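Local coordinates for protein chintase (Rhizomucor miehei, PDB 5YUQ) that is a family 18 chitinase from a thermophilic fungus that hydrolyses the beta-1,4 linkages of chitin within a tunnel-shaped active site, at residues Ser61-Gly66 and Asn103-Tyr108; Met179-Asn184 and Pro233-Val238. All coordinates share one frame; numbering follows the deposited sequence. Where two conformers were deposited one is given.

Interaction 1. Residues Ser61-Gly66 and Asn103-Tyr108; sequences SLSVGG and NLDWEY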
loop_
_atom_site.group_PDB
_atom_site.type_symbol
_atom_site.label_atom_id
_atom_site.label_comp_id
_atom_site.label_asym_id
_atom_site.label_seq_id
_atom_site.Cartn_x
_atom_site.Cartn_y
_atom_site.Cartn_z
ATOM N N SER A 61 -11.254 8.494 5.917
ATOM C CA SER A 61 -10.121 8.652 6.809
ATOM C C SER A 61 -9.025 9.422 6.107
ATOM O O SER A 61 -8.900 9.358 4.892
ATOM C CB SER A 61 -9.547 7.292 7.204
ATOM O OG SER A 61 -10.476 6.548 7.970
ATOM N N LEU A 62 -8.223 10.138 6.881
ATOM C CA LEU A 62 -7.007 10.745 6.365
ATOM C C LEU A 62 -5.843 9.807 6.637
ATOM O O LEU A 62 -5.695 9.306 7.759
ATOM C CB LEU A 62 -6.754 12.083 7.052
ATOM C CG LEU A 62 -5.484 12.839 6.668
ATOM C CD1 LEU A 62 -5.513 13.222 5.199
ATOM C CD2 LEU A 62 -5.338 14.062 7.559
ATOM N N SER A 63 -5.043 9.556 5.604
ATOM C CA SER A 63 -3.825 8.774 5.756
ATOM C C SER A 63 -2.667 9.700 6.067
ATOM O O SER A 63 -2.430 10.680 5.354
ATOM C CB SER A 63 -3.531 7.956 4.501
ATOM O OG SER A 63 -2.461 7.047 4.743
ATOM N N VAL A 64 -1.944 9.367 7.132
ATOM C CA VAL A 64 -0.855 10.189 7.630
ATOM C C VAL A 64 0.455 9.436 7.449
ATOM O O VAL A 64 0.616 8.326 7.967
ATOM C CB VAL A 64 -1.064 10.501 9.136
ATOM C CG1 VAL A 64 0.119 11.277 9.707
ATOM C CG2 VAL A 64 -2.363 11.266 9.336
ATOM N N GLY A 65 1.388 10.026 6.710
ATOM C CA GLY A 65 2.663 9.374 6.465
ATOM C C GLY A 65 2.857 9.139 4.984
ATOM O O GLY A 65 2.837 10.086 4.196
ATOM N N GLY A 66 3.021 7.874 4.600
ATOM C CA GLY A 66 3.311 7.520 3.223
ATOM C C GLY A 66 4.808 7.472 2.998
ATOM O O GLY A 66 5.587 7.786 3.892
ATOM N N ASN A 103 -5.700 6.946 9.246
ATOM C CA ASN A 103 -4.961 5.791 8.775
ATOM C C ASN A 103 -3.481 6.136 8.872
ATOM O O ASN A 103 -2.998 6.987 8.137
ATOM C CB ASN A 103 -5.357 5.503 7.316
ATOM C CG ASN A 103 -4.496 4.426 6.667
ATOM O OD1 ASN A 103 -3.644 4.713 5.824
ATOM N ND2 ASN A 103 -4.739 3.175 7.040
ATOM N N LEU A 104 -2.751 5.493 9.776
ATOM C CA LEU A 104 -1.345 5.838 9.963
ATOM C C LEU A 104 -0.483 4.958 9.068
ATOM O O LEU A 104 -0.601 3.737 9.092
ATOM C CB LEU A 104 -0.934 5.734 11.439
ATOM C CG LEU A 104 -1.784 6.598 12.380
ATOM C CD1 LEU A 104 -1.167 6.641 13.781
ATOM C CD2 LEU A 104 -1.999 8.001 11.828
ATOM N N ASP A 105 0.344 5.594 8.238
ATOM C CA ASP A 105 1.129 4.907 7.216
ATOM C C ASP A 105 2.613 5.232 7.381
ATOM O O ASP A 105 3.271 5.756 6.488
ATOM C CB ASP A 105 0.617 5.315 5.823
ATOM C CG ASP A 105 1.175 4.464 4.701
ATOM O OD1 ASP A 105 1.834 3.430 4.955
ATOM O OD2 ASP A 105 0.949 4.827 3.528
ATOM N N TRP A 106 3.133 4.914 8.551
ATOM C CA TRP A 106 4.553 5.044 8.822
ATOM C C TRP A 106 5.295 3.936 8.086
ATOM O O TRP A 106 5.068 2.746 8.332
ATOM C CB TRP A 106 4.749 4.907 10.332
ATOM C CG TRP A 106 6.147 5.073 10.852
ATOM C CD1 TRP A 106 7.293 5.238 10.130
ATOM C CD2 TRP A 106 6.531 5.093 12.230
ATOM N NE1 TRP A 106 8.374 5.355 10.982
ATOM C CE2 TRP A 106 7.928 5.266 12.274
ATOM C CE3 TRP A 106 5.823 4.981 13.431
ATOM C CZ2 TRP A 106 8.630 5.343 13.470
ATOM C CZ3 TRP A 106 6.520 5.047 14.621
ATOM C CH2 TRP A 106 7.912 5.230 14.632
ATOM N N GLU A 107 6.179 4.333 7.178
ATOM C CA GLU A 107 6.943 3.386 6.386
ATOM C C GLU A 107 8.435 3.615 6.654
ATOM O O GLU A 107 9.067 4.352 5.904
ATOM C CB GLU A 107 6.623 3.554 4.890
ATOM C CG GLU A 107 5.138 3.351 4.569
ATOM C CD GLU A 107 4.827 3.400 3.077
ATOM O OE1 GLU A 107 5.749 3.611 2.263
ATOM O OE2 GLU A 107 3.648 3.212 2.717
ATOM N N TYR A 108 9.022 3.002 7.693
ATOM C CA TYR A 108 8.395 2.015 8.574
ATOM C C TYR A 108 8.999 2.160 9.964
ATOM O O TYR A 108 10.093 2.705 10.107
ATOM C CB TYR A 108 8.708 0.599 8.082
ATOM C CG TYR A 108 8.351 0.346 6.646
ATOM C CD1 TYR A 108 7.081 -0.091 6.296
ATOM C CD2 TYR A 108 9.281 0.545 5.629
ATOM C CE1 TYR A 108 6.743 -0.318 4.980
ATOM C CE2 TYR A 108 8.949 0.325 4.308
ATOM C CZ TYR A 108 7.679 -0.113 3.990
ATOM O OH TYR A 108 7.335 -0.345 2.678
#
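Two signature motifs of glycosyl hydrolase family 18 meet on adjacent parallel strands of the TIM barrel: SxGG, from Ser-63 to Gly-66, and the end of DxxDxDxE, with Asn-103 in the place of an aspartate and Asp-105 and Glu-107 following. By family analogy Glu-107 is probably the catalytic acid. Backbone bonds alternate across the pair: Asn-103 N to Leu-62 O, Val-64 N to Asn-103 O, Asp-105 N to Val-64 O and Gly-66 N to Asp-105 O, each 2.8 Å. Ser-63 and Asn-103 point to one face, that of the barrel interior. With Ser-63 OG anti to its backbone N (chi1 -171°), the hydroxyl donates to Asn-103 OD1 at 2.8 Å, in the amide plane on a lone pair. Tyr-7 OH also binds OD1, and Thr-146 OG1 binds ND2, so the amide is gripped at both ends. On the other face Val-64 and Leu-104 lie side by side, CB to CD2 3.8 Å, beneath helices 73-78 and 124-139. At Gly-65 a CB would run into Asp-105 O, and at both Gly-65 and Gly-66 the positive phi would press a CB on the preceding carbonyl O. Asp-105 OD2 rests 3.6 Å from Gly-66 CA, and Glu-107 OE1 lies 4.0 Å from Gly-66 C.

Interaction 2. Residues Met179-Asn184 and Pro233-Val238; sequences MAYDVN and PFYGRV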
loop_
_atom_site.group_PDB
_atom_site.type_symbol
_atom_site.label_atom_id
_atom_site.label_comp_id
_atom_site.label_asym_id
_atom_site.label_seq_id
_atom_site.Cartn_x
_atom_site.Cartn_y
_atom_site.Cartn_z
ATOM N N MET A 179 0.059 -3.964 2.961
ATOM C CA MET A 179 0.494 -3.488 1.656
ATOM C C MET A 179 1.177 -4.611 0.892
ATOM O O MET A 179 2.397 -4.630 0.730
ATOM C CB MET A 179 1.394 -2.265 1.816
ATOM C CG MET A 179 0.630 -1.076 2.390
ATOM S SD MET A 179 1.651 0.374 2.697
ATOM C CE MET A 179 2.761 0.312 1.284
ATOM N N ALA A 180 0.369 -5.562 0.434
ATOM C CA ALA A 180 0.874 -6.709 -0.308
ATOM C C ALA A 180 1.082 -6.354 -1.767
ATOM O O ALA A 180 0.493 -6.954 -2.658
ATOM C CB ALA A 180 -0.096 -7.868 -0.189
ATOM N N TYR A 181 1.933 -5.366 -1.995
ATOM C CA TYR A 181 2.284 -4.948 -3.331
ATOM C C TYR A 181 3.658 -4.311 -3.232
ATOM O O TYR A 181 4.182 -4.156 -2.127
ATOM C CB TYR A 181 1.225 -4.009 -3.927
ATOM C CG TYR A 181 0.631 -2.971 -2.995
ATOM C CD1 TYR A 181 1.371 -1.881 -2.578
ATOM C CD2 TYR A 181 -0.696 -3.050 -2.595
ATOM C CE1 TYR A 181 0.829 -0.914 -1.746
ATOM C CE2 TYR A 181 -1.261 -2.079 -1.774
ATOM C CZ TYR A 181 -0.493 -1.013 -1.356
ATOM O OH TYR A 181 -1.033 -0.040 -0.549
ATOM N N ASP A 182 4.254 -3.992 -4.377
ATOM C CA ASP A 182 5.657 -3.590 -4.432
ATOM C C ASP A 182 6.528 -4.633 -3.748
ATOM O O ASP A 182 7.516 -4.298 -3.093
ATOM C CB ASP A 182 5.883 -2.221 -3.785
ATOM C CG ASP A 182 5.090 -1.124 -4.445
ATOM O OD1 ASP A 182 4.685 -1.281 -5.618
ATOM O OD2 ASP A 182 4.872 -0.093 -3.782
ATOM N N VAL A 183 6.165 -5.898 -3.908
ATOM C CA VAL A 183 6.856 -6.965 -3.202
ATOM C C VAL A 183 8.224 -7.219 -3.820
ATOM O O VAL A 183 9.230 -7.307 -3.110
ATOM C CB VAL A 183 6.033 -8.262 -3.177
ATOM C CG1 VAL A 183 6.861 -9.389 -2.570
ATOM C CG2 VAL A 183 4.749 -8.058 -2.382
ATOM N N ASN A 184 8.271 -7.308 -5.144
ATOM C CA ASN A 184 9.539 -7.541 -5.814
ATOM C C ASN A 184 9.982 -6.354 -6.649
ATOM O O ASN A 184 9.162 -5.527 -7.060
ATOM C CB ASN A 184 9.457 -8.808 -6.653
ATOM C CG ASN A 184 9.251 -10.032 -5.801
ATOM O OD1 ASN A 184 10.163 -10.466 -5.108
ATOM N ND2 ASN A 184 8.049 -10.589 -5.834
ATOM N N PRO A 233 -3.116 -3.760 -5.609
ATOM C CA PRO A 233 -2.704 -2.655 -6.476
ATOM C C PRO A 233 -3.594 -2.506 -7.704
ATOM O O PRO A 233 -4.081 -3.508 -8.239
ATOM C CB PRO A 233 -1.303 -3.088 -6.911
ATOM C CG PRO A 233 -1.420 -4.584 -7.011
ATOM C CD PRO A 233 -2.374 -5.001 -5.902
ATOM N N PHE A 234 -3.806 -1.267 -8.141
ATOM C CA PHE A 234 -4.466 -1.010 -9.426
ATOM C C PHE A 234 -3.418 -0.622 -10.467
ATOM O O PHE A 234 -3.702 0.106 -11.423
ATOM C CB PHE A 234 -5.521 0.093 -9.300
ATOM C CG PHE A 234 -6.867 -0.382 -8.791
ATOM C CD1 PHE A 234 -7.011 -1.611 -8.158
ATOM C CD2 PHE A 234 -7.993 0.408 -8.963
ATOM C CE1 PHE A 234 -8.271 -2.034 -7.697
ATOM C CE2 PHE A 234 -9.242 -0.006 -8.510
ATOM C CZ PHE A 234 -9.378 -1.224 -7.870
ATOM N N TYR A 235 -2.204 -1.130 -10.270
ATOM C CA TYR A 235 -1.079 -0.879 -11.163
ATOM C C TYR A 235 -0.208 -2.119 -11.187
ATOM O O TYR A 235 -0.347 -3.005 -10.335
ATOM C CB TYR A 235 -0.242 0.298 -10.641
ATOM C CG TYR A 235 0.413 0.018 -9.295
ATOM C CD1 TYR A 235 -0.293 0.183 -8.108
ATOM C CD2 TYR A 235 1.726 -0.415 -9.218
ATOM C CE1 TYR A 235 0.287 -0.083 -6.891
ATOM C CE2 TYR A 235 2.322 -0.687 -7.996
ATOM C CZ TYR A 235 1.595 -0.514 -6.838
ATOM O OH TYR A 235 2.150 -0.771 -5.601
ATOM N N GLY A 236 0.699 -2.166 -12.156
ATOM C CA GLY A 236 1.723 -3.185 -12.198
ATOM C C GLY A 236 3.086 -2.522 -12.234
ATOM O O GLY A 236 3.188 -1.297 -12.135
ATOM N N ARG A 237 4.132 -3.324 -12.368
ATOM C CA ARG A 237 5.488 -2.778 -12.443
ATOM C C ARG A 237 6.267 -3.451 -13.551
ATOM O O ARG A 237 6.150 -4.662 -13.751
ATOM C CB ARG A 237 6.223 -2.963 -11.114
ATOM C CG ARG A 237 7.723 -2.684 -11.194
ATOM C CD ARG A 237 8.356 -2.485 -9.814
ATOM N NE ARG A 237 7.756 -1.341 -9.133
ATOM C CZ ARG A 237 6.778 -1.436 -8.246
ATOM N NH1 ARG A 237 6.309 -2.631 -7.901
ATOM N NH2 ARG A 237 6.280 -0.343 -7.692
ATOM N N VAL A 238 7.050 -2.664 -14.285
ATOM C CA VAL A 238 7.958 -3.237 -15.263
ATOM C C VAL A 238 9.353 -3.445 -14.684
ATOM O O VAL A 238 9.826 -2.659 -13.860
ATOM C CB VAL A 238 8.042 -2.399 -16.566
ATOM C CG1 VAL A 238 6.718 -2.450 -17.313
ATOM C CG2 VAL A 238 8.457 -0.964 -16.269
HETATM O O HOH W 1 7.104 -5.255 -8.268
#
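Tyr-181 packs closely against Pro-233 and Tyr-235 at the buried end of this contact, whereas Asp-182 and Arg-237 meet towards solvent. The Tyr-181 and Pro-233 side chains run alongside in opposing senses, CB to CB 4.0 Å, and Tyr-235, roughly perpendicular to Tyr-181, brings its OH to 3.3 Å from Tyr-181 CD1. Met-348 and Trp-350 of strand 346-350 also pack on Tyr-181. Residues Met-179, Tyr-181 and Asp-182 form the MxYD motif of family 18 at the C-terminal end of barrel strand 175-178, consistent with a place beside the substrate-binding site. At the exposed Asp-182 a single oxygen does the work: OD1 accepts from Tyr-235 OH at 2.6 Å and from Arg-237 NH2 at 2.8 Å, the two donors arriving on opposite faces of the carboxylate. The arginine bond is a salt bridge in which carboxylate and guanidinium planes stand 73° apart; Arg-237 NH1 adds a weak bond to OD1. A bend at chi3 (-61°) turns the guanidinium, and Ser-282 O holds its NE. Farther along, Asn-184 O stands 4.2 Å from Arg-237 NH1, too far for a direct bond, and NH1 donates to a water at 2.8 Å.

Overall arrangement
Both interactions belong to the same TIM barrel, their centres about 18 Å apart; interaction 1 pairs two family 18 motifs, interaction 2 contains one. Interaction 1 is wholly buried and joins two neighbouring strands, so regular backbone bonding carries it and side chains add one amide-hydroxyl bond and an apolar pair. Interaction 2 has no backbone bonds between its segments: the loop 179-184 meets strand 228-240 mainly through side chains, with aromatic packing inside and a salt bridge at the exposed Asp-182. Asp-105 and Glu-107, by contrast, are buried, near Gly-66. The two contacts touch by packing: Met-179 of interaction 2 lies against both these acids, its CE 3.4 Å from Glu-107 OE2.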